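Pectinesterase (Aspergillus niger, PDB 5C1E) hydrolyses the methyl esters of pectin, releasing methanol and leaving polygalacturonate, and probably takes part in the maceration of plant tissue. Local coordinates at residues Val160-Gly165 / Cys174-Asn179. Residues are numbered along the deposited sequence; the frame is centred on the assembly and turned at random.
Sequences VDYIFG and CDIVSN
Across the interior of a right-handed parallel beta-helix, Tyr162 and Ile163 from one wall meet Ile176 and Ser178 from another. The phenol does most of the touching: its OH donates a hydrogen bond of 2.8 Å to Ser178 OG, which lies at the ring edge, near the ring plane. The same Tyr162 OH sits 3.5 Å from Ile176 CG2, so the hydroxyl is bordered by a methyl group as well as by its polar partner. Ile176 CG2 also comes within 4.0 Å of Tyr162 CE2, approaching the ring obliquely. In Tyr162, CG lies between the backbone N and the carbonyl carbon (chi1 64°), and from there the ring extends across the core to the facing strand. In this fold each coil contributes one strand to each of three parallel sheets; strand 163-165 ends one coil, whereas strand 175-178 belongs to the next coil and to another sheet, with strand 168-172 between them in the chain, and Ile163 and Ile176 are 9.6 Å apart at their CA atoms. Alongside the tyrosine these two side chains meet tip to tip, with Ile163 CD1 at 4.4 Å from Ile176 CD1. Ile156, on strand 155-158 of the same coil as Tyr162, touches both Tyr162 and Ile163, while Ile184, on strand 182-187 of the coil of Ile176, touches Tyr162 and Ile176. Asp161, the predicted active-site residue next to Tyr162 in the chain, forms a salt bridge through OD1 to Arg221.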
loop_
_atom_site.group_PDB
_atom_site.type_symbol
_atom_site.label_atom_id
_atom_site.label_comp_id
_atom_site.label_asym_id
_atom_site.label_seq_id
_atom_site.Cartn_x
_atom_site.Cartn_y
_atom_site.Cartn_z
ATOM N N VAL A 160 -0.297 10.528 -8.331
ATOM C CA VAL A 160 1.037 11.061 -8.271
ATOM C C VAL A 160 1.839 10.459 -7.124
ATOM O O VAL A 160 1.532 10.687 -5.945
ATOM C CB VAL A 160 0.982 12.593 -8.134
ATOM C CG1 VAL A 160 2.389 13.174 -8.012
ATOM C CG2 VAL A 160 0.261 13.167 -9.337
ATOM N N ASP A 161 2.869 9.691 -7.485
ATOM C CA ASP A 161 3.797 9.078 -6.530
ATOM C C ASP A 161 3.015 8.359 -5.460
ATOM O O ASP A 161 3.289 8.520 -4.282
ATOM C CB ASP A 161 4.708 10.127 -5.875
ATOM C CG ASP A 161 5.545 10.904 -6.867
ATOM O OD1 ASP A 161 5.734 10.461 -8.033
ATOM O OD2 ASP A 161 6.064 11.973 -6.455
ATOM N N TYR A 162 2.000 7.604 -5.861
ATOM C CA TYR A 162 1.053 7.085 -4.879
ATOM C C TYR A 162 1.451 5.794 -4.156
ATOM O O TYR A 162 0.778 5.406 -3.212
ATOM C CB TYR A 162 -0.376 7.058 -5.425
ATOM C CG TYR A 162 -0.728 6.177 -6.607
ATOM C CD1 TYR A 162 -0.561 6.622 -7.913
ATOM C CD2 TYR A 162 -1.322 4.946 -6.412
ATOM C CE1 TYR A 162 -0.938 5.856 -8.987
ATOM C CE2 TYR A 162 -1.713 4.163 -7.483
ATOM C CZ TYR A 162 -1.536 4.617 -8.761
ATOM O OH TYR A 162 -1.940 3.838 -9.816
ATOM N N ILE A 163 2.564 5.182 -4.573
ATOM C CA ILE A 163 3.258 4.145 -3.787
ATOM C C ILE A 163 4.694 4.636 -3.714
ATOM O O ILE A 163 5.364 4.717 -4.732
ATOM C CB ILE A 163 3.188 2.762 -4.450
ATOM C CG1 ILE A 163 1.729 2.338 -4.624
ATOM C CG2 ILE A 163 3.963 1.728 -3.628
ATOM C CD1 ILE A 163 1.535 1.112 -5.504
ATOM N N PHE A 164 5.123 5.063 -2.537
ATOM C CA PHE A 164 6.385 5.790 -2.416
ATOM C C PHE A 164 7.062 5.534 -1.076
ATOM O O PHE A 164 6.400 5.232 -0.091
ATOM C CB PHE A 164 6.171 7.316 -2.679
ATOM C CG PHE A 164 5.555 8.060 -1.522
ATOM C CD1 PHE A 164 4.215 7.866 -1.189
ATOM C CD2 PHE A 164 6.303 8.943 -0.771
ATOM C CE1 PHE A 164 3.657 8.522 -0.111
ATOM C CE2 PHE A 164 5.749 9.600 0.311
ATOM C CZ PHE A 164 4.432 9.398 0.641
ATOM N N GLY A 165 8.391 5.678 -1.065
ATOM C CA GLY A 165 9.204 5.441 0.135
ATOM C C GLY A 165 10.241 4.373 -0.103
ATOM O O GLY A 165 10.481 3.966 -1.258
ATOM N N CYS A 174 -2.919 -7.327 -6.414
ATOM C CA CYS A 174 -3.562 -6.069 -6.078
ATOM C C CYS A 174 -4.087 -5.382 -7.321
ATOM O O CYS A 174 -3.552 -5.561 -8.432
ATOM C CB CYS A 174 -2.587 -5.125 -5.379
ATOM S SG CYS A 174 -2.050 -5.667 -3.748
ATOM N N ASP A 175 -5.124 -4.575 -7.124
ATOM C CA ASP A 175 -5.571 -3.664 -8.158
ATOM C C ASP A 175 -4.931 -2.328 -7.862
ATOM O O ASP A 175 -5.121 -1.764 -6.788
ATOM C CB ASP A 175 -7.104 -3.560 -8.193
ATOM C CG ASP A 175 -7.767 -4.796 -8.809
ATOM O OD1 ASP A 175 -7.161 -5.472 -9.666
ATOM O OD2 ASP A 175 -8.907 -5.096 -8.424
ATOM N N ILE A 176 -4.143 -1.841 -8.817
ATOM C CA ILE A 176 -3.450 -0.584 -8.687
ATOM C C ILE A 176 -4.118 0.353 -9.686
ATOM O O ILE A 176 -4.055 0.134 -10.904
ATOM C CB ILE A 176 -1.945 -0.781 -8.916
ATOM C CG1 ILE A 176 -1.369 -1.645 -7.795
ATOM C CG2 ILE A 176 -1.224 0.550 -9.043
ATOM C CD1 ILE A 176 0.030 -2.160 -8.044
ATOM N N VAL A 177 -4.790 1.369 -9.148
ATOM C CA VAL A 177 -5.792 2.145 -9.877
ATOM C C VAL A 177 -5.391 3.613 -9.939
ATOM O O VAL A 177 -5.364 4.283 -8.918
ATOM C CB VAL A 177 -7.169 2.019 -9.204
ATOM C CG1 VAL A 177 -8.245 2.744 -10.014
ATOM C CG2 VAL A 177 -7.540 0.544 -9.014
ATOM N N SER A 178 -5.084 4.115 -11.132
ATOM C CA SER A 178 -4.726 5.527 -11.298
ATOM C C SER A 178 -5.965 6.397 -11.523
ATOM O O SER A 178 -6.778 6.110 -12.423
ATOM C CB SER A 178 -3.748 5.731 -12.477
ATOM O OG SER A 178 -2.415 5.380 -12.148
ATOM N N ASN A 179 -6.099 7.469 -10.733
ATOM C CA ASN A 179 -7.213 8.428 -10.881
ATOM C C ASN A 179 -6.766 9.790 -11.428
ATOM O O ASN A 179 -7.506 10.783 -11.344
ATOM C CB ASN A 179 -7.999 8.610 -9.571
ATOM C CG ASN A 179 -7.130 9.047 -8.416
ATOM O OD1 ASN A 179 -5.943 9.306 -8.592
ATOM N ND2 ASN A 179 -7.715 9.128 -7.230
#